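Local coordinates for hypothetical protein, haloacid dehalogenase-like hydrolase (Bacillus subtilis, PDB 1NRW) that removes phosphate, in a magnesium-dependent way, from five- and six-carbon sugar phosphates and nucleoside monophosphates in vitro, and less readily from flavin mononucleotide, at residues E125-R130 against A204-E209; D92-L97 against I170-I175; H81-D86 against S212-K217. All coordinates share one frame; numbering follows the deposited sequence. Where two conformers were deposited one is given.

Contact 1. Residues E125-R130 against A204-E209; sequences ELDRFR and AEHNFE
D127, on helix 118-132, offers both carboxylate oxygens to H206, which lies in the type I turn A204-N207 leading into strand 207-212. Helix and strand both belong to the alpha/beta cap domain of this Cof-type HAD phosphatase, and the join is a His-carboxylate hydrogen bond doubled by a backbone one. The aspartate holds CG anti to its backbone N (chi1 -180°), on the side facing the turn. D127 OD1 accepts from H206 ND1 at 2.8 Å; this oxygen lies at the edge of the H206 ring, close to its plane, whereas ND1 comes to it from 52° above the carboxylate plane. D127 OD2 behaves differently, taking the backbone N of H206 at 2.8 Å on its syn side. Ring and carboxylate planes stand 69° apart, and the two side chains cross at about a right angle.

D127 OD2 also accepts from a water at 2.9 Å, and this water in turn accepts from N207 ND2; the OD1 of the same amide is bonded by S203 N. The A204 methyl packs against the helix, CB 3.2 Å from D127 OD2 and also touching R128 CA. R128 starts away from the turn, but its long chain carries the guanidinium back toward E209, while NE forms a salt bridge with E125 OE1 of the same helix at 3.0 Å. The guanidinium is turned obliquely to E209, whose OE2 is bonded to S203 OG. R128 NH1 also makes a long, weak ion pair with the bound phosphate. R128 NH1 and E209 OE2 remain 4.4 Å apart, and a water in the guanidinium plane accepts from NH1 at 2.8 Å.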
loop_
_atom_site.group_PDB
_atom_site.type_symbol
_atom_site.label_atom_id
_atom_site.label_comp_id
_atom_site.label_asym_id
_atom_site.label_seq_id
_atom_site.Cartn_x
_atom_site.Cartn_y
_atom_site.Cartn_z
ATOM N N GLU A 125 4.250 1.284 12.182
ATOM C CA GLU A 125 2.869 0.873 11.973
ATOM C C GLU A 125 1.875 1.826 12.621
ATOM O O GLU A 125 0.863 2.182 12.016
ATOM C CB GLU A 125 2.674 -0.544 12.494
ATOM C CG GLU A 125 3.461 -1.562 11.694
ATOM C CD GLU A 125 3.074 -1.574 10.221
ATOM O OE1 GLU A 125 3.942 -1.298 9.359
ATOM O OE2 GLU A 125 1.896 -1.865 9.929
ATOM N N LEU A 126 2.160 2.243 13.850
ATOM C CA LEU A 126 1.277 3.176 14.537
ATOM C C LEU A 126 1.127 4.453 13.709
ATOM O O LEU A 126 0.055 5.053 13.671
ATOM C CB LEU A 126 1.838 3.513 15.922
ATOM C CG LEU A 126 0.881 4.195 16.903
ATOM C CD1 LEU A 126 -0.338 3.308 17.148
ATOM C CD2 LEU A 126 1.615 4.457 18.213
ATOM N N ASP A 127 2.202 4.869 13.043
ATOM C CA ASP A 127 2.142 6.070 12.213
ATOM C C ASP A 127 1.147 5.853 11.064
ATOM O O ASP A 127 0.433 6.776 10.670
ATOM C CB ASP A 127 3.535 6.407 11.663
ATOM C CG ASP A 127 3.539 7.657 10.787
ATOM O OD1 ASP A 127 3.014 8.705 11.225
ATOM O OD2 ASP A 127 4.077 7.596 9.661
ATOM N N ARG A 128 1.101 4.633 10.530
ATOM C CA ARG A 128 0.160 4.319 9.452
ATOM C C ARG A 128 -1.271 4.488 9.969
ATOM O O ARG A 128 -2.096 5.144 9.330
ATOM C CB ARG A 128 0.325 2.874 8.975
ATOM C CG ARG A 128 1.599 2.538 8.215
ATOM C CD ARG A 128 1.577 1.030 7.951
ATOM N NE ARG A 128 2.726 0.496 7.221
ATOM C CZ ARG A 128 2.863 0.524 5.897
ATOM N NH1 ARG A 128 1.928 1.077 5.135
ATOM N NH2 ARG A 128 3.916 -0.051 5.331
ATOM N N PHE A 129 -1.555 3.874 11.119
ATOM C CA PHE A 129 -2.876 3.932 11.747
ATOM C C PHE A 129 -3.299 5.374 12.018
ATOM O O PHE A 129 -4.384 5.797 11.634
ATOM C CB PHE A 129 -2.886 3.189 13.094
ATOM C CG PHE A 129 -3.157 1.708 13.001
ATOM C CD1 PHE A 129 -2.138 0.809 12.686
ATOM C CD2 PHE A 129 -4.430 1.206 13.290
ATOM C CE1 PHE A 129 -2.373 -0.564 12.667
ATOM C CE2 PHE A 129 -4.683 -0.173 13.275
ATOM C CZ PHE A 129 -3.652 -1.060 12.964
ATOM N N ARG A 130 -2.437 6.121 12.703
ATOM C CA ARG A 130 -2.737 7.507 13.053
ATOM C C ARG A 130 -2.904 8.439 11.861
ATOM O O ARG A 130 -3.708 9.367 11.902
ATOM C CB ARG A 130 -1.651 8.060 13.984
ATOM C CG ARG A 130 -1.529 7.291 15.290
ATOM C CD ARG A 130 -0.441 7.865 16.185
ATOM N NE ARG A 130 -0.758 9.216 16.631
ATOM C CZ ARG A 130 0.002 9.924 17.461
ATOM N NH1 ARG A 130 1.128 9.410 17.936
ATOM N NH2 ARG A 130 -0.371 11.145 17.824
ATOM N N ALA A 204 2.037 7.380 4.881
ATOM C CA ALA A 204 1.824 7.856 6.249
ATOM C C ALA A 204 2.652 9.119 6.489
ATOM O O ALA A 204 3.665 9.343 5.827
ATOM C CB ALA A 204 2.203 6.767 7.253
ATOM N N GLU A 205 2.217 9.933 7.447
ATOM C CA GLU A 205 2.878 11.196 7.764
ATOM C C GLU A 205 4.388 11.157 7.988
ATOM O O GLU A 205 5.088 12.120 7.666
ATOM C CB GLU A 205 2.201 11.836 8.981
ATOM C CG GLU A 205 0.834 12.440 8.676
ATOM C CD GLU A 205 0.072 12.830 9.932
ATOM O OE1 GLU A 205 0.704 13.351 10.877
ATOM O OE2 GLU A 205 -1.162 12.623 9.968
ATOM N N HIS A 206 4.903 10.060 8.528
ATOM C CA HIS A 206 6.336 9.986 8.770
ATOM C C HIS A 206 7.110 8.991 7.914
ATOM O O HIS A 206 8.182 8.522 8.304
ATOM C CB HIS A 206 6.602 9.734 10.254
ATOM C CG HIS A 206 6.063 10.812 11.143
ATOM N ND1 HIS A 206 4.736 10.882 11.508
ATOM C CD2 HIS A 206 6.663 11.898 11.689
ATOM C CE1 HIS A 206 4.540 11.965 12.239
ATOM N NE2 HIS A 206 5.692 12.600 12.364
ATOM N N ASN A 207 6.576 8.663 6.743
ATOM C CA ASN A 207 7.293 7.760 5.858
ATOM C C ASN A 207 7.231 8.215 4.414
ATOM O O ASN A 207 6.531 9.176 4.065
ATOM C CB ASN A 207 6.772 6.303 5.969
ATOM C CG ASN A 207 5.479 6.046 5.177
ATOM O OD1 ASN A 207 5.281 6.563 4.077
ATOM N ND2 ASN A 207 4.610 5.209 5.733
ATOM N N PHE A 208 8.038 7.549 3.601
ATOM C CA PHE A 208 8.064 7.745 2.164
ATOM C C PHE A 208 8.421 6.368 1.633
ATOM O O PHE A 208 9.050 5.571 2.335
ATOM C CB PHE A 208 9.069 8.828 1.722
ATOM C CG PHE A 208 10.468 8.652 2.248
ATOM C CD1 PHE A 208 11.402 7.890 1.552
ATOM C CD2 PHE A 208 10.869 9.311 3.406
ATOM C CE1 PHE A 208 12.722 7.791 2.002
ATOM C CE2 PHE A 208 12.185 9.221 3.865
ATOM C CZ PHE A 208 13.112 8.462 3.161
ATOM N N GLU A 209 7.963 6.062 0.426
ATOM C CA GLU A 209 8.233 4.764 -0.175
ATOM C C GLU A 209 8.855 4.956 -1.545
ATOM O O GLU A 209 8.493 5.874 -2.281
ATOM C CB GLU A 209 6.936 3.953 -0.307
ATOM C CG GLU A 209 6.291 3.561 1.032
ATOM C CD GLU A 209 4.974 2.814 0.857
ATOM O OE1 GLU A 209 4.748 2.225 -0.228
ATOM O OE2 GLU A 209 4.165 2.801 1.811
HETATM O O HOH W 1 4.809 4.935 8.670
HETATM O O HOH W 2 4.703 -0.120 2.577
HETATM O O HOH W 3 1.958 1.107 2.345
HETATM O O HOH W 4 -2.539 11.971 12.184
#

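Contact 2. Residues D92-L97 against I170-I175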
loop_
_atom_site.group_PDB
_atom_site.type_symbol
_atom_site.label_atom_id
_atom_site.label_comp_id
_atom_site.label_asym_id
_atom_site.label_seq_id
_atom_site.Cartn_x
_atom_site.Cartn_y
_atom_site.Cartn_z
ATOM N N ASP A 92 22.262 1.719 -3.392
ATOM C CA ASP A 92 22.463 3.139 -3.157
ATOM C C ASP A 92 21.459 3.682 -2.142
ATOM O O ASP A 92 21.828 4.361 -1.185
ATOM C CB ASP A 92 22.317 3.890 -4.482
ATOM C CG ASP A 92 23.072 5.197 -4.498
ATOM O OD1 ASP A 92 22.797 6.060 -3.635
ATOM O OD2 ASP A 92 23.946 5.358 -5.380
ATOM N N ILE A 93 20.185 3.378 -2.362
ATOM C CA ILE A 93 19.119 3.837 -1.479
ATOM C C ILE A 93 19.261 3.305 -0.058
ATOM O O ILE A 93 19.182 4.065 0.908
ATOM C CB ILE A 93 17.735 3.410 -2.025
ATOM C CG1 ILE A 93 17.491 4.076 -3.380
ATOM C CG2 ILE A 93 16.642 3.789 -1.037
ATOM C CD1 ILE A 93 16.266 3.565 -4.110
ATOM N N LEU A 94 19.463 2.000 0.070
ATOM C CA LEU A 94 19.586 1.387 1.385
ATOM C C LEU A 94 20.825 1.854 2.138
ATOM O O LEU A 94 20.773 2.066 3.350
ATOM C CB LEU A 94 19.572 -0.137 1.251
ATOM C CG LEU A 94 18.258 -0.651 0.643
ATOM C CD1 LEU A 94 18.335 -2.146 0.393
ATOM C CD2 LEU A 94 17.104 -0.326 1.587
ATOM N N SER A 95 21.935 2.024 1.427
ATOM C CA SER A 95 23.157 2.484 2.077
ATOM C C SER A 95 22.911 3.872 2.659
ATOM O O SER A 95 23.328 4.168 3.780
ATOM C CB SER A 95 24.314 2.537 1.075
ATOM O OG SER A 95 24.049 3.462 0.038
ATOM N N TRP A 96 22.219 4.718 1.899
ATOM C CA TRP A 96 21.920 6.073 2.353
ATOM C C TRP A 96 20.957 6.073 3.544
ATOM O O TRP A 96 21.207 6.739 4.552
ATOM C CB TRP A 96 21.320 6.903 1.212
ATOM C CG TRP A 96 21.123 8.348 1.583
ATOM C CD1 TRP A 96 22.093 9.304 1.700
ATOM C CD2 TRP A 96 19.889 8.982 1.950
ATOM N NE1 TRP A 96 21.540 10.492 2.121
ATOM C CE2 TRP A 96 20.190 10.324 2.282
ATOM C CE3 TRP A 96 18.559 8.548 2.032
ATOM C CZ2 TRP A 96 19.209 11.234 2.692
ATOM C CZ3 TRP A 96 17.581 9.457 2.441
ATOM C CH2 TRP A 96 17.915 10.783 2.764
ATOM N N LEU A 97 19.857 5.331 3.433
ATOM C CA LEU A 97 18.879 5.274 4.516
ATOM C C LEU A 97 19.498 4.781 5.819
ATOM O O LEU A 97 19.248 5.337 6.886
ATOM C CB LEU A 97 17.706 4.360 4.139
ATOM C CG LEU A 97 16.786 4.870 3.029
ATOM C CD1 LEU A 97 15.775 3.792 2.652
ATOM C CD2 LEU A 97 16.079 6.132 3.501
ATOM N N ILE A 170 17.272 -12.441 -4.857
ATOM C CA ILE A 170 16.513 -11.517 -4.020
ATOM C C ILE A 170 16.128 -10.280 -4.825
ATOM O O ILE A 170 16.985 -9.507 -5.252
ATOM C CB ILE A 170 17.319 -11.082 -2.775
ATOM C CG1 ILE A 170 16.516 -10.058 -1.966
ATOM C CG2 ILE A 170 18.658 -10.509 -3.195
ATOM C CD1 ILE A 170 17.210 -9.575 -0.704
ATOM N N ASP A 171 14.829 -10.105 -5.037
ATOM C CA ASP A 171 14.329 -8.968 -5.793
ATOM C C ASP A 171 13.842 -7.881 -4.847
ATOM O O ASP A 171 13.244 -8.170 -3.812
ATOM C CB ASP A 171 13.186 -9.404 -6.712
ATOM C CG ASP A 171 13.637 -10.398 -7.768
ATOM O OD1 ASP A 171 14.552 -10.068 -8.550
ATOM O OD2 ASP A 171 13.072 -11.509 -7.814
ATOM N N PHE A 172 14.111 -6.634 -5.213
ATOM C CA PHE A 172 13.710 -5.480 -4.417
ATOM C C PHE A 172 12.494 -4.846 -5.083
ATOM O O PHE A 172 12.577 -4.382 -6.216
ATOM C CB PHE A 172 14.866 -4.480 -4.351
ATOM C CG PHE A 172 16.099 -5.030 -3.683
ATOM C CD1 PHE A 172 16.150 -5.171 -2.302
ATOM C CD2 PHE A 172 17.193 -5.443 -4.439
ATOM C CE1 PHE A 172 17.277 -5.717 -1.676
ATOM C CE2 PHE A 172 18.322 -5.990 -3.828
ATOM C CZ PHE A 172 18.365 -6.128 -2.441
ATOM N N TYR A 173 11.368 -4.826 -4.373
ATOM C CA TYR A 173 10.138 -4.271 -4.930
ATOM C C TYR A 173 9.769 -2.884 -4.428
ATOM O O TYR A 173 9.379 -2.021 -5.208
ATOM C CB TYR A 173 8.960 -5.205 -4.647
ATOM C CG TYR A 173 9.127 -6.609 -5.176
ATOM C CD1 TYR A 173 9.535 -6.839 -6.491
ATOM C CD2 TYR A 173 8.859 -7.710 -4.366
ATOM C CE1 TYR A 173 9.672 -8.137 -6.983
ATOM C CE2 TYR A 173 8.992 -9.008 -4.846
ATOM C CZ TYR A 173 9.399 -9.215 -6.155
ATOM O OH TYR A 173 9.525 -10.500 -6.628
ATOM N N ASN A 174 9.875 -2.675 -3.120
ATOM C CA ASN A 174 9.496 -1.396 -2.535
ATOM C C ASN A 174 10.343 -1.196 -1.289
ATOM O O ASN A 174 10.629 -2.154 -0.567
ATOM C CB ASN A 174 7.994 -1.442 -2.186
ATOM C CG ASN A 174 7.410 -0.080 -1.828
ATOM O OD1 ASN A 174 7.831 0.954 -2.342
ATOM N ND2 ASN A 174 6.396 -0.087 -0.958
ATOM N N ILE A 175 10.768 0.040 -1.064
ATOM C CA ILE A 175 11.572 0.375 0.102
ATOM C C ILE A 175 10.878 1.489 0.864
ATOM O O ILE A 175 10.629 2.570 0.319
ATOM C CB ILE A 175 12.987 0.851 -0.298
ATOM C CG1 ILE A 175 13.720 -0.271 -1.039
ATOM C CG2 ILE A 175 13.775 1.253 0.952
ATOM C CD1 ILE A 175 15.065 0.151 -1.636
#
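I175 is the bump of this contact, a branched side chain pushed from the strand into a hollow lined by I93, L94 and L97 of the helix. Its two outer methyls fill different parts of that hollow. I175 CG2, anti to the backbone N, rests against two leucine methyls: L94 CD2 and L97 CD1 each lie 3.7 Å from it. The longer branch ends in I175 CD1, which lies against L94, 3.8 Å from its CD2, and 4.0 Å from I93 CG2. Here helix 87-99 covers one face of the cap-domain sheet; the axis of 92-97 passes 10.8 Å from that of 172-175, at 34° to it. A classic beta bulge, with Y173 and N174 both facing F107 of the next strand, interrupts the usual alternation, and both F172 and I175 point to the helix although three residues apart. L94 reaches both residues with its fork: CD2 leans on I175 as described, while L94 CD1 approaches F172 CE1 at 4.3 Å, oblique to the ring. The hollow is completed by neighbours in the sheet, with V106 and Y104 against L94, F208 against L97 and L210 against I93. The F172 ring also meets that of F164, their planes about 20° apart.

Contact 3. Residues H81-D86 against S212-K217. With PO4 (phosphate ion), chain B.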
loop_
_atom_site.group_PDB
_atom_site.type_symbol
_atom_site.label_atom_id
_atom_site.label_comp_id
_atom_site.label_asym_id
_atom_site.label_seq_id
_atom_site.Cartn_x
_atom_site.Cartn_y
_atom_site.Cartn_z
ATOM N N HIS A 81 2.860 -10.219 -12.304
ATOM C CA HIS A 81 3.914 -9.258 -12.589
ATOM C C HIS A 81 4.796 -8.875 -11.412
ATOM O O HIS A 81 4.338 -8.806 -10.271
ATOM C CB HIS A 81 3.287 -7.966 -13.141
ATOM C CG HIS A 81 4.280 -6.976 -13.671
ATOM N ND1 HIS A 81 4.813 -7.065 -14.940
ATOM C CD2 HIS A 81 4.848 -5.887 -13.100
ATOM C CE1 HIS A 81 5.669 -6.074 -15.126
ATOM N NE2 HIS A 81 5.709 -5.344 -14.026
ATOM N N HIS A 82 6.077 -8.646 -11.676
ATOM C CA HIS A 82 6.977 -8.156 -10.638
ATOM C C HIS A 82 7.917 -7.158 -11.310
ATOM O O HIS A 82 8.569 -7.453 -12.312
ATOM C CB HIS A 82 7.686 -9.294 -9.855
ATOM C CG HIS A 82 8.679 -10.102 -10.633
ATOM N ND1 HIS A 82 8.998 -11.396 -10.282
ATOM C CD2 HIS A 82 9.473 -9.794 -11.685
ATOM C CE1 HIS A 82 9.943 -11.851 -11.085
ATOM N NE2 HIS A 82 10.250 -10.897 -11.946
ATOM N N GLU A 83 7.914 -5.942 -10.774
ATOM C CA GLU A 83 8.678 -4.819 -11.307
ATOM C C GLU A 83 9.703 -4.486 -10.241
ATOM O O GLU A 83 9.364 -3.933 -9.196
ATOM C CB GLU A 83 7.762 -3.622 -11.553
ATOM C CG GLU A 83 8.413 -2.470 -12.306
ATOM C CD GLU A 83 8.689 -2.800 -13.767
ATOM O OE1 GLU A 83 7.822 -3.418 -14.420
ATOM O OE2 GLU A 83 9.768 -2.420 -14.269
ATOM N N THR A 84 10.955 -4.823 -10.511
ATOM C CA THR A 84 12.022 -4.608 -9.546
ATOM C C THR A 84 12.812 -3.319 -9.659
ATOM O O THR A 84 12.857 -2.675 -10.710
ATOM C CB THR A 84 13.032 -5.765 -9.594
ATOM O OG1 THR A 84 13.636 -5.812 -10.895
ATOM C CG2 THR A 84 12.341 -7.091 -9.312
ATOM N N ILE A 85 13.435 -2.955 -8.545
ATOM C CA ILE A 85 14.288 -1.775 -8.466
ATOM C C ILE A 85 15.674 -2.291 -8.844
ATOM O O ILE A 85 16.111 -3.321 -8.324
ATOM C CB ILE A 85 14.368 -1.226 -7.017
ATOM C CG1 ILE A 85 12.989 -0.764 -6.547
ATOM C CG2 ILE A 85 15.379 -0.078 -6.943
ATOM C CD1 ILE A 85 12.931 -0.470 -5.052
ATOM N N ASP A 86 16.353 -1.596 -9.752
ATOM C CA ASP A 86 17.695 -1.998 -10.164
ATOM C C ASP A 86 18.529 -2.208 -8.904
ATOM O O ASP A 86 18.533 -1.359 -8.014
ATOM C CB ASP A 86 18.323 -0.908 -11.037
ATOM C CG ASP A 86 19.758 -1.219 -11.418
ATOM O OD1 ASP A 86 20.642 -1.149 -10.537
ATOM O OD2 ASP A 86 20.002 -1.536 -12.601
ATOM N N SER A 212 10.350 1.130 -8.261
ATOM C CA SER A 212 10.860 1.466 -9.584
ATOM C C SER A 212 9.915 2.429 -10.302
ATOM O O SER A 212 8.739 2.538 -9.953
ATOM C CB SER A 212 11.054 0.202 -10.417
ATOM O OG SER A 212 11.833 0.486 -11.569
ATOM N N ARG A 213 10.439 3.127 -11.307
ATOM C CA ARG A 213 9.648 4.090 -12.065
ATOM C C ARG A 213 8.323 3.532 -12.575
ATOM O O ARG A 213 7.308 4.225 -12.553
ATOM C CB ARG A 213 10.460 4.619 -13.254
ATOM C CG ARG A 213 9.728 5.668 -14.082
ATOM C CD ARG A 213 9.324 6.862 -13.223
ATOM N NE ARG A 213 8.575 7.864 -13.976
ATOM C CZ ARG A 213 9.075 8.584 -14.976
ATOM N NH1 ARG A 213 10.338 8.419 -15.353
ATOM N NH2 ARG A 213 8.311 9.468 -15.605
ATOM N N LYS A 214 8.333 2.287 -13.041
ATOM C CA LYS A 214 7.123 1.669 -13.569
ATOM C C LYS A 214 6.273 0.981 -12.513
ATOM O O LYS A 214 5.295 0.314 -12.841
ATOM C CB LYS A 214 7.466 0.669 -14.673
ATOM C CG LYS A 214 8.045 1.306 -15.929
ATOM C CD LYS A 214 8.181 0.268 -17.038
ATOM C CE LYS A 214 8.811 0.863 -18.288
ATOM N NZ LYS A 214 10.199 1.339 -18.025
ATOM N N ALA A 215 6.648 1.141 -11.247
ATOM C CA ALA A 215 5.887 0.539 -10.160
ATOM C C ALA A 215 5.147 1.604 -9.347
ATOM O O ALA A 215 5.742 2.291 -8.520
ATOM C CB ALA A 215 6.815 -0.261 -9.242
ATOM N N SER A 216 3.856 1.755 -9.613
ATOM C CA SER A 216 3.017 2.695 -8.874
ATOM C C SER A 216 1.623 2.076 -8.883
ATOM O O SER A 216 1.322 1.230 -9.730
ATOM C CB SER A 216 3.001 4.085 -9.531
ATOM O OG SER A 216 2.278 4.102 -10.753
ATOM N N LYS A 217 0.770 2.464 -7.941
ATOM C CA LYS A 217 -0.561 1.878 -7.912
ATOM C C LYS A 217 -1.313 2.173 -9.205
ATOM O O LYS A 217 -2.039 1.321 -9.709
ATOM C CB LYS A 217 -1.350 2.385 -6.699
ATOM C CG LYS A 217 -0.813 1.847 -5.375
ATOM C CD LYS A 217 -1.751 2.160 -4.214
ATOM C CE LYS A 217 -1.195 1.627 -2.895
ATOM N NZ LYS A 217 -2.159 1.845 -1.780
HETATM P P PO4 B . -1.598 1.225 2.016
HETATM O O1 PO4 B . -2.741 2.157 1.960
HETATM O O2 PO4 B . -0.929 1.190 0.690
HETATM O O3 PO4 B . -0.640 1.689 3.049
HETATM O O4 PO4 B . -2.094 -0.129 2.359
HETATM O O HOH W 5 9.794 -1.626 -7.821
HETATM O O HOH W 6 10.457 0.395 -13.665
HETATM O O HOH W 7 14.871 0.305 -11.095
#
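E83 lays the aliphatic part of its side chain over the turn S212-A215, and this is the close-packed half of the contact. E83 CG is anti to the backbone N (chi1 -171°) and sits 4.1 Å from A215 CB; a bend at chi2 then brings E83 CD to within 3.8 Å of K214 CB, the two side chains passing at a slant. S212 packs its CB against T84 O at 3.4 Å, and I85 CG1 covers S212 N at 3.7 Å.

The polar half is looser and runs largely through water. One water spans E83 O and S212 N, a second joins E83 OE2, S212 OG and K214 N, and a third lies between D86 N and S212 OG. H81 steadies the carboxylate from within its own segment, H81 NE2 donating to E83 OE1 at 2.9 Å on the anti side. The lysine tail of K214 leads away, its NZ 5.3 Å from E83 OE2. At the far end of the turn segment, K217 extends NZ to a phosphate oxygen, O2, at 2.8 Å, and also forms salt bridges with D10 and D244.

These are the two linkers between core and cap: 81-86 runs from strand 79-82 of the core sheet to helix 87-99 of the cap, and 212-217 returns from cap strand 207-212 to core helix 217-227.

In the fold
The three contacts trace how a cap is built and tied to a HAD core. Contacts 1 and 2, centres about 18 Å apart, meet through adjacent strands of the cap sheet: E209 OE1 and N174 ND2 lie 2.9 Å apart, probably hydrogen-bonded. Contacts 2 and 3 have centres about 12 Å apart, and F172 O and I85 N, 2.9 Å apart and probably hydrogen-bonded, tie strand 172-178 to the linker. Contacts 1 and 3, centres about 21 Å apart, face the bound phosphate unequally: K217 hydrogen-bonds it, while R128 makes only a long, weak ion pair with it. T44, G45, N243 and D12 also bind this ion, near the calcium held by D10, the probable nucleophile.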